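Local atomic coordinates of beta-L-arabinobiosidase (Bacteroides thetaiotaomicron, PDB entry 5MQR), a protein that hydrolyses glycosidic bonds of complex plant pectin in a gut bacterium, probably releasing arabinofuranose units. Residues Leu791-Met805 / Gly812-Met826. Sequence-based numbering, arbitrary orientation.
Sequences LKNGLYWQGDVQDGM and GRNKKYARPTINSYM
Around Trp797-Gly799 the chain runs opposite to Lys815-Ala818, both as irregular loop, while Gly812-Lys815 is a type II turn; all lie in the long loop joining helix 768-788 to helix 820-839 in the helical, six-hairpin type glycosidase domain. Gln798 N donates to Tyr817 O (3.2 Å), and Asp800 N reaches Gly812 O from above its carbonyl plane, while Lys815 N comes to that oxygen from the other face. Beyond this pairing, the first turns of helix 820-839 fold back over the same loop. From there Asn823 turns both ends of its amide to the backbone of Tyr796: OD1 accepts from N at 2.7 Å, ND2 donates to O at 3.0 Å, and ND2 also bonds Arg819 O, which fixes how the amide is rotated. The Tyr796 ring, turned 69° from that amide, takes Met826 over one face, with CG 3.7 Å from the ring centroid; bends at chi2 and chi3 curl the selenomethionine so that CE ends beside the phenol OH. At the solvent side, the extended aliphatic chain of Lys816 lies along the Trp797 indole, pointing the same way, its CG over the six-membered ring. Deeper in, Arg819, the N-cap residue of the helix, bends at chi3 (60°) and lays its guanidinium over Asp800 CB, whose OD2 bonds Ser808. Asp803 joins loop to helix: Ser751 holds OD1, and Thr821 OG1 lies against OD2 at a doubtfully short 2.5 Å. That second oxygen also closes the salt bridge, lying in the guanidinium plane 2.8 Å from Arg819 NE, with an N-H...O angle of 172°.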
ATOM      1  N   LEU A 791      23.787 -40.254 -30.431  1.00 38.71           N
ATOM      2  CA  LEU A 791      23.673 -41.161 -31.551  1.00 40.10           C
ATOM      3  C   LEU A 791      24.470 -40.583 -32.733  1.00 41.70           C
ATOM      4  O   LEU A 791      24.804 -39.392 -32.739  1.00 40.81           O
ATOM      5  CB  LEU A 791      22.196 -41.337 -31.925  1.00 39.72           C
ATOM      6  CG  LEU A 791      21.282 -41.873 -30.819  1.00 39.25           C
ATOM      7  CD1 LEU A 791      19.823 -41.819 -31.282  1.00 39.29           C
ATOM      8  CD2 LEU A 791      21.686 -43.288 -30.373  1.00 39.02           C
ATOM      9  N   LYS A 792      24.757 -41.431 -33.729  1.00 44.00           N
ATOM     10  CA  LYS A 792      25.472 -41.016 -34.947  1.00 46.00           C
ATOM     11  C   LYS A 792      24.785 -39.867 -35.688  1.00 45.52           C
ATOM     12  O   LYS A 792      25.471 -39.031 -36.260  1.00 45.96           O
ATOM     13  CB  LYS A 792      25.662 -42.200 -35.907  1.00 49.10           C
ATOM     14  CG  LYS A 792      26.624 -43.283 -35.398  1.00 51.48           C
ATOM     15  CD  LYS A 792      26.751 -44.474 -36.365  1.00 53.97           C
ATOM     16  CE  LYS A 792      27.150 -45.760 -35.632  1.00 55.11           C
ATOM     17  NZ  LYS A 792      27.502 -46.885 -36.560  1.00 56.45           N
ATOM     18  N   ASN A 793      23.446 -39.827 -35.660  1.00 44.42           N
ATOM     19  CA  ASN A 793      22.650 -38.732 -36.262  1.00 43.99           C
ATOM     20  C   ASN A 793      22.674 -37.372 -35.506  1.00 43.12           C
ATOM     21  O   ASN A 793      22.070 -36.400 -35.964  1.00 43.31           O
ATOM     22  CB  ASN A 793      21.192 -39.187 -36.471  1.00 44.15           C
ATOM     23  CG  ASN A 793      20.413 -39.373 -35.160  1.00 44.32           C
ATOM     24  OD1 ASN A 793      20.805 -38.888 -34.092  1.00 43.85           O
ATOM     25  ND2 ASN A 793      19.303 -40.091 -35.241  1.00 44.24           N
ATOM     26  N   GLY A 794      23.332 -37.310 -34.347  1.00 41.67           N
ATOM     27  CA  GLY A 794      23.467 -36.052 -33.587  1.00 40.32           C
ATOM     28  C   GLY A 794      22.520 -35.903 -32.407  1.00 38.44           C
ATOM     29  O   GLY A 794      22.788 -35.104 -31.510  1.00 38.14           O
ATOM     30  N   LEU A 795      21.411 -36.644 -32.400  1.00 37.25           N
ATOM     31  CA  LEU A 795      20.463 -36.590 -31.286  1.00 36.24           C
ATOM     32  C   LEU A 795      21.094 -37.233 -30.059  1.00 34.73           C
ATOM     33  O   LEU A 795      21.888 -38.156 -30.179  1.00 33.95           O
ATOM     34  CB  LEU A 795      19.145 -37.313 -31.599  1.00 36.75           C
ATOM     35  CG  LEU A 795      18.170 -36.656 -32.598  1.00 37.34           C
ATOM     36  CD1 LEU A 795      17.229 -37.727 -33.131  1.00 37.70           C
ATOM     37  CD2 LEU A 795      17.377 -35.506 -31.993  1.00 36.43           C
ATOM     38  N   TYR A 796      20.749 -36.704 -28.889  1.00 32.98           N
ATOM     39  CA  TYR A 796      21.124 -37.326 -27.622  1.00 32.21           C
ATOM     40  C   TYR A 796      20.205 -38.526 -27.356  1.00 31.88           C
ATOM     41  O   TYR A 796      19.050 -38.554 -27.790  1.00 31.18           O
ATOM     42  CB  TYR A 796      21.124 -36.307 -26.452  1.00 31.21           C
ATOM     43  CG  TYR A 796      22.339 -35.357 -26.451  1.00 30.92           C
ATOM     44  CD1 TYR A 796      22.387 -34.255 -27.291  1.00 31.15           C
ATOM     45  CD2 TYR A 796      23.441 -35.597 -25.634  1.00 30.46           C
ATOM     46  CE1 TYR A 796      23.490 -33.403 -27.314  1.00 31.46           C
ATOM     47  CE2 TYR A 796      24.542 -34.767 -25.649  1.00 30.71           C
ATOM     48  CZ  TYR A 796      24.570 -33.660 -26.491  1.00 31.29           C
ATOM     49  OH  TYR A 796      25.663 -32.811 -26.534  1.00 31.04           O
ATOM     50  N   TRP A 797      20.759 -39.541 -26.700  1.00 32.04           N
ATOM     51  CA  TRP A 797      19.977 -40.635 -26.162  1.00 31.90           C
ATOM     52  C   TRP A 797      20.102 -40.617 -24.671  1.00 31.34           C
ATOM     53  O   TRP A 797      21.084 -40.122 -24.127  1.00 31.70           O
ATOM     54  CB  TRP A 797      20.426 -42.002 -26.670  1.00 32.71           C
ATOM     55  CG  TRP A 797      21.830 -42.382 -26.326  1.00 33.28           C
ATOM     56  CD1 TRP A 797      22.935 -42.191 -27.106  1.00 34.01           C
ATOM     57  CD2 TRP A 797      22.292 -43.026 -25.130  1.00 33.23           C
ATOM     58  NE1 TRP A 797      24.054 -42.676 -26.473  1.00 34.36           N
ATOM     59  CE2 TRP A 797      23.691 -43.194 -25.258  1.00 33.93           C
ATOM     60  CE3 TRP A 797      21.665 -43.478 -23.962  1.00 32.97           C
ATOM     61  CZ2 TRP A 797      24.474 -43.797 -24.259  1.00 34.15           C
ATOM     62  CZ3 TRP A 797      22.446 -44.073 -22.955  1.00 32.97           C
ATOM     63  CH2 TRP A 797      23.832 -44.220 -23.108  1.00 33.37           C
ATOM     64  N   GLN A 798      19.098 -41.167 -24.005  1.00 30.98           N
ATOM     65  CA  GLN A 798      19.216 -41.497 -22.601  1.00 30.44           C
ATOM     66  C   GLN A 798      18.287 -42.625 -22.269  1.00 30.40           C
ATOM     67  O   GLN A 798      17.160 -42.663 -22.763  1.00 30.88           O
ATOM     68  CB  GLN A 798      18.867 -40.296 -21.745  1.00 30.19           C
ATOM     69  CG  GLN A 798      19.128 -40.500 -20.259  1.00 30.02           C
ATOM     70  CD  GLN A 798      20.592 -40.635 -19.908  1.00 30.50           C
ATOM     71  OE1 GLN A 798      21.248 -41.606 -20.266  1.00 31.74           O
ATOM     72  NE2 GLN A 798      21.103 -39.671 -19.155  1.00 30.67           N
ATOM     73  N   GLY A 799      18.748 -43.541 -21.428  1.00 30.21           N
ATOM     74  CA  GLY A 799      17.844 -44.524 -20.816  1.00 30.38           C
ATOM     75  C   GLY A 799      16.839 -43.832 -19.915  1.00 29.73           C
ATOM     76  O   GLY A 799      17.188 -42.864 -19.228  1.00 29.09           O
ATOM     77  N   ASP A 800      15.588 -44.280 -19.917  1.00 29.68           N
ATOM     78  CA  ASP A 800      14.559 -43.532 -19.164  1.00 29.48           C
ATOM     79  C   ASP A 800      14.846 -43.509 -17.647  1.00 29.20           C
ATOM     80  O   ASP A 800      14.599 -42.508 -16.999  1.00 29.46           O
ATOM     81  CB  ASP A 800      13.108 -43.931 -19.531  1.00 29.43           C
ATOM     82  CG  ASP A 800      12.732 -45.375 -19.143  1.00 29.80           C
ATOM     83  OD1 ASP A 800      13.598 -46.181 -18.727  1.00 29.56           O
ATOM     84  OD2 ASP A 800      11.528 -45.689 -19.270  1.00 29.28           O
ATOM     85  N   VAL A 801      15.469 -44.561 -17.126  1.00 29.72           N
ATOM     86  CA  VAL A 801      15.921 -44.618 -15.718  1.00 29.76           C
ATOM     87  C   VAL A 801      16.897 -43.461 -15.378  1.00 29.18           C
ATOM     88  O   VAL A 801      16.844 -42.885 -14.289  1.00 28.63           O
ATOM     89  CB  VAL A 801      16.575 -46.002 -15.376  1.00 30.48           C
ATOM     90  CG1 VAL A 801      17.062 -46.047 -13.930  1.00 30.42           C
ATOM     91  CG2 VAL A 801      15.604 -47.158 -15.629  1.00 30.71           C
ATOM     92  N   GLN A 802      17.753 -43.126 -16.339  1.00 29.33           N
ATOM     93  CA  GLN A 802      18.767 -42.074 -16.185  1.00 29.06           C
ATOM     94  C   GLN A 802      18.218 -40.662 -16.432  1.00 28.55           C
ATOM     95  O   GLN A 802      18.910 -39.710 -16.131  1.00 28.80           O
ATOM     96  CB  GLN A 802      20.012 -42.341 -17.064  1.00 29.19           C
ATOM     97  CG  GLN A 802      20.910 -43.426 -16.531  1.00 29.33           C
ATOM     98  CD  GLN A 802      20.277 -44.790 -16.649  1.00 29.38           C
ATOM     99  OE1 GLN A 802      19.749 -45.151 -17.701  1.00 29.51           O
ATOM    100  NE2 GLN A 802      20.301 -45.546 -15.565  1.00 29.14           N
ATOM    101  N   ASP A 803      16.994 -40.539 -16.962  1.00 28.27           N
ATOM    102  CA  ASP A 803      16.199 -39.309 -16.790  1.00 28.18           C
ATOM    103  C   ASP A 803      15.470 -39.264 -15.452  1.00 27.71           C
ATOM    104  O   ASP A 803      14.743 -38.315 -15.207  1.00 27.57           O
ATOM    105  CB  ASP A 803      15.139 -39.141 -17.894  1.00 28.39           C
ATOM    106  CG  ASP A 803      15.723 -38.724 -19.218  1.00 28.96           C
ATOM    107  OD1 ASP A 803      16.771 -38.051 -19.269  1.00 29.40           O
ATOM    108  OD2 ASP A 803      15.099 -39.052 -20.235  1.00 29.51           O
ATOM    109  N   GLY A 804      15.667 -40.253 -14.579  1.00 28.02           N
ATOM    110  CA  GLY A 804      14.847 -40.414 -13.383  1.00 27.57           C
ATOM    111  C   GLY A 804      13.431 -40.895 -13.641  1.00 27.54           C
ATOM    112  O   GLY A 804      12.564 -40.743 -12.781  1.00 26.89           O
HETATM  113  N   MSE A 805      13.181 -41.477 -14.814  1.00 28.29           N
HETATM  114  CA  MSE A 805      11.824 -41.787 -15.228  1.00 29.13           C
HETATM  115  C   MSE A 805      11.681 -43.231 -15.643  1.00 30.65           C
HETATM  116  O   MSE A 805      11.204 -43.546 -16.740  1.00 30.46           O
HETATM  117  CB  MSE A 805      11.355 -40.811 -16.314  1.00 29.61           C
HETATM  118  CG  MSE A 805      11.676 -39.358 -15.986  1.00 29.75           C
HETATM  119 SE   MSE A 805      11.042 -38.207 -17.440  1.00 30.81          SE
HETATM  120  CE  MSE A 805      11.507 -36.471 -16.634  1.00 29.06           C
ATOM    121  N   GLY A 812      12.887 -46.888 -21.975  1.00 36.68           N
ATOM    122  CA  GLY A 812      14.205 -47.219 -22.274  1.00 37.75           C
ATOM    123  C   GLY A 812      15.086 -47.697 -21.160  1.00 38.08           C
ATOM    124  O   GLY A 812      16.124 -47.099 -21.010  1.00 39.46           O
ATOM    125  N   ARG A 813      14.750 -48.748 -20.398  1.00 38.95           N
ATOM    126  CA  ARG A 813      15.767 -49.334 -19.480  1.00 40.09           C
ATOM    127  C   ARG A 813      16.840 -49.956 -20.360  1.00 40.67           C
ATOM    128  O   ARG A 813      16.533 -50.831 -21.165  1.00 40.14           O
ATOM    129  CB  ARG A 813      15.220 -50.377 -18.492  1.00 41.52           C
ATOM    130  CG  ARG A 813      16.316 -51.050 -17.628  1.00 43.15           C
ATOM    131  CD  ARG A 813      15.835 -51.932 -16.460  1.00 44.42           C
ATOM    132  NE  ARG A 813      15.417 -51.113 -15.309  1.00 46.83           N
ATOM    133  CZ  ARG A 813      14.167 -50.668 -15.074  1.00 48.09           C
ATOM    134  NH1 ARG A 813      13.915 -49.895 -14.013  1.00 46.97           N
ATOM    135  NH2 ARG A 813      13.152 -50.991 -15.882  1.00 49.55           N
ATOM    136  N   ASN A 814      18.083 -49.481 -20.220  1.00 41.09           N
ATOM    137  CA  ASN A 814      19.213 -49.888 -21.080  1.00 41.95           C
ATOM    138  C   ASN A 814      18.939 -49.676 -22.578  1.00 41.76           C
ATOM    139  O   ASN A 814      19.440 -50.431 -23.409  1.00 40.95           O
ATOM    140  CB  ASN A 814      19.609 -51.363 -20.818  1.00 44.04           C
ATOM    141  CG  ASN A 814      20.033 -51.616 -19.375  1.00 45.60           C
ATOM    142  OD1 ASN A 814      19.362 -52.340 -18.612  1.00 47.04           O
ATOM    143  ND2 ASN A 814      21.149 -51.011 -18.987  1.00 45.90           N
ATOM    144  N   LYS A 815      18.121 -48.681 -22.926  1.00 40.76           N
ATOM    145  CA  LYS A 815      17.893 -48.343 -24.334  1.00 41.44           C
ATOM    146  C   LYS A 815      18.546 -47.002 -24.629  1.00 40.52           C
ATOM    147  O   LYS A 815      18.804 -46.206 -23.722  1.00 39.82           O
ATOM    148  CB  LYS A 815      16.402 -48.260 -24.696  1.00 42.48           C
ATOM    149  CG  LYS A 815      15.557 -49.499 -24.421  1.00 42.90           C
ATOM    150  CD  LYS A 815      15.923 -50.666 -25.324  1.00 44.70           C
ATOM    151  CE  LYS A 815      14.908 -51.795 -25.179  1.00 45.67           C
ATOM    152  NZ  LYS A 815      15.500 -53.102 -25.586  1.00 47.29           N
ATOM    153  N   LYS A 816      18.787 -46.778 -25.912  1.00 40.28           N
ATOM    154  CA  LYS A 816      19.425 -45.582 -26.412  1.00 40.60           C
ATOM    155  C   LYS A 816      18.433 -44.905 -27.303  1.00 39.25           C
ATOM    156  O   LYS A 816      18.652 -44.764 -28.492  1.00 39.62           O
ATOM    157  CB  LYS A 816      20.699 -45.928 -27.186  1.00 42.74           C
ATOM    158  CG  LYS A 816      21.753 -46.592 -26.317  1.00 44.33           C
ATOM    159  CD  LYS A 816      23.093 -46.716 -27.024  1.00 45.80           C
ATOM    160  CE  LYS A 816      24.141 -47.110 -25.999  1.00 46.98           C
ATOM    161  NZ  LYS A 816      25.404 -47.515 -26.661  1.00 49.00           N
ATOM    162  N   TYR A 817      17.316 -44.506 -26.714  1.00 37.59           N
ATOM    163  CA  TYR A 817      16.310 -43.788 -27.450  1.00 37.02           C
ATOM    164  C   TYR A 817      16.558 -42.276 -27.336  1.00 35.97           C
ATOM    165  O   TYR A 817      17.021 -41.773 -26.303  1.00 34.58           O
ATOM    166  CB  TYR A 817      14.913 -44.136 -26.944  1.00 37.13           C
ATOM    167  CG  TYR A 817      14.457 -45.581 -27.084  1.00 37.96           C
ATOM    168  CD1 TYR A 817      15.074 -46.478 -27.976  1.00 39.41           C
ATOM    169  CD2 TYR A 817      13.364 -46.041 -26.352  1.00 37.92           C
ATOM    170  CE1 TYR A 817      14.619 -47.788 -28.102  1.00 39.70           C
ATOM    171  CE2 TYR A 817      12.907 -47.345 -26.473  1.00 38.49           C
ATOM    172  CZ  TYR A 817      13.541 -48.209 -27.353  1.00 39.22           C
ATOM    173  OH  TYR A 817      13.112 -49.489 -27.456  1.00 39.20           O
ATOM    174  N   ALA A 818      16.214 -41.569 -28.406  1.00 35.45           N
ATOM    175  CA  ALA A 818      16.308 -40.127 -28.441  1.00 34.63           C
ATOM    176  C   ALA A 818      15.054 -39.530 -27.802  1.00 33.71           C
ATOM    177  O   ALA A 818      14.049 -39.301 -28.457  1.00 33.81           O
ATOM    178  CB  ALA A 818      16.499 -39.635 -29.866  1.00 34.86           C
ATOM    179  N   ARG A 819      15.149 -39.269 -26.504  1.00 33.21           N
ATOM    180  CA  ARG A 819      14.049 -38.741 -25.709  1.00 32.27           C
ATOM    181  C   ARG A 819      14.071 -37.198 -25.692  1.00 32.20           C
ATOM    182  O   ARG A 819      15.162 -36.610 -25.655  1.00 32.24           O
ATOM    183  CB  ARG A 819      14.146 -39.308 -24.302  1.00 31.55           C
ATOM    184  CG  ARG A 819      13.820 -40.789 -24.233  1.00 31.98           C
ATOM    185  CD  ARG A 819      14.241 -41.413 -22.907  1.00 31.67           C
ATOM    186  NE  ARG A 819      13.570 -40.792 -21.769  1.00 31.24           N
ATOM    187  CZ  ARG A 819      12.334 -41.056 -21.326  1.00 30.80           C
ATOM    188  NH1 ARG A 819      11.556 -41.958 -21.913  1.00 31.02           N
ATOM    189  NH2 ARG A 819      11.874 -40.403 -20.254  1.00 30.33           N
ATOM    190  N   PRO A 820      12.884 -36.534 -25.727  1.00 31.81           N
ATOM    191  CA  PRO A 820      12.918 -35.056 -25.711  1.00 31.92           C
ATOM    192  C   PRO A 820      13.350 -34.448 -24.392  1.00 30.88           C
ATOM    193  O   PRO A 820      13.542 -33.242 -24.348  1.00 31.08           O
ATOM    194  CB  PRO A 820      11.472 -34.650 -26.037  1.00 31.88           C
ATOM    195  CG  PRO A 820      10.664 -35.834 -25.663  1.00 32.06           C
ATOM    196  CD  PRO A 820      11.528 -37.012 -26.030  1.00 32.12           C
ATOM    197  N   THR A 821      13.480 -35.264 -23.339  1.00 30.13           N
ATOM    198  CA  THR A 821      14.172 -34.868 -22.115  1.00 29.12           C
ATOM    199  C   THR A 821      15.592 -34.374 -22.392  1.00 29.13           C
ATOM    200  O   THR A 821      15.850 -33.159 -22.381  1.00 28.84           O
ATOM    201  CB  THR A 821      14.278 -36.030 -21.117  1.00 29.17           C
ATOM    202  OG1 THR A 821      14.747 -37.201 -21.808  1.00 29.39           O
ATOM    203  CG2 THR A 821      12.930 -36.307 -20.454  1.00 28.91           C
ATOM    204  N   ILE A 822      16.504 -35.312 -22.646  1.00 29.05           N
ATOM    205  CA  ILE A 822      17.937 -34.986 -22.720  1.00 28.70           C
ATOM    206  C   ILE A 822      18.252 -34.059 -23.900  1.00 28.69           C
ATOM    207  O   ILE A 822      19.103 -33.191 -23.781  1.00 28.58           O
ATOM    208  CB  ILE A 822      18.858 -36.235 -22.698  1.00 28.86           C
ATOM    209  CG1 ILE A 822      20.332 -35.804 -22.724  1.00 29.22           C
ATOM    210  CG2 ILE A 822      18.581 -37.159 -23.869  1.00 29.66           C
ATOM    211  CD1 ILE A 822      21.318 -36.849 -22.236  1.00 29.51           C
ATOM    212  N   ASN A 823      17.539 -34.208 -25.013  1.00 28.79           N
ATOM    213  CA  ASN A 823      17.729 -33.301 -26.156  1.00 29.28           C
ATOM    214  C   ASN A 823      17.356 -31.839 -25.865  1.00 28.95           C
ATOM    215  O   ASN A 823      18.083 -30.943 -26.277  1.00 29.70           O
ATOM    216  CB  ASN A 823      17.027 -33.820 -27.408  1.00 29.69           C
ATOM    217  CG  ASN A 823      17.750 -35.010 -27.998  1.00 30.33           C
ATOM    218  OD1 ASN A 823      18.840 -34.846 -28.563  1.00 30.79           O
ATOM    219  ND2 ASN A 823      17.192 -36.225 -27.817  1.00 29.98           N
ATOM    220  N   SER A 824      16.254 -31.605 -25.159  1.00 27.74           N
ATOM    221  CA  SER A 824      15.870 -30.255 -24.806  1.00 27.31           C
ATOM    222  C   SER A 824      16.831 -29.703 -23.754  1.00 26.85           C
ATOM    223  O   SER A 824      17.182 -28.527 -23.787  1.00 26.15           O
ATOM    224  CB  SER A 824      14.441 -30.233 -24.265  1.00 26.79           C
ATOM    225  OG  SER A 824      13.514 -30.627 -25.251  1.00 27.20           O
ATOM    226  N   TYR A 825      17.221 -30.559 -22.808  1.00 26.57           N
ATOM    227  CA  TYR A 825      18.125 -30.154 -21.753  1.00 26.66           C
ATOM    228  C   TYR A 825      19.456 -29.669 -22.351  1.00 26.99           C
ATOM    229  O   TYR A 825      20.002 -28.646 -21.933  1.00 26.60           O
ATOM    230  CB  TYR A 825      18.440 -31.294 -20.767  1.00 26.53           C
ATOM    231  CG  TYR A 825      17.311 -31.938 -19.988  1.00 25.81           C
ATOM    232  CD1 TYR A 825      16.042 -31.362 -19.876  1.00 25.48           C
ATOM    233  CD2 TYR A 825      17.548 -33.119 -19.315  1.00 25.90           C
ATOM    234  CE1 TYR A 825      15.037 -31.978 -19.148  1.00 24.64           C
ATOM    235  CE2 TYR A 825      16.562 -33.737 -18.573  1.00 25.54           C
ATOM    236  CZ  TYR A 825      15.304 -33.178 -18.502  1.00 24.92           C
ATOM    237  OH  TYR A 825      14.351 -33.837 -17.758  1.00 24.29           O
HETATM  238  N   MSE A 826      19.968 -30.410 -23.319  1.00 27.95           N
HETATM  239  CA  MSE A 826      21.253 -30.080 -23.931  1.00 28.68           C
HETATM  240  C   MSE A 826      21.079 -28.857 -24.785  1.00 28.66           C
HETATM  241  O   MSE A 826      21.961 -27.988 -24.770  1.00 28.30           O
HETATM  242  CB  MSE A 826      21.850 -31.254 -24.677  1.00 29.88           C
HETATM  243  CG  MSE A 826      22.167 -32.414 -23.713  1.00 30.27           C
HETATM  244 SE   MSE A 826      23.488 -31.968 -22.335  1.00 30.60          SE
HETATM  245  CE  MSE A 826      25.097 -31.834 -23.447  1.00 31.54           C
TER
HETATM  246  O   HOH W   1      15.833 -44.794 -23.825  1.00 32.07           O
HETATM  247  O   HOH W   2      18.446 -47.468 -18.175  1.00 35.84           O
HETATM  248  O   HOH W   3      15.478 -35.666 -16.174  1.00 21.83           O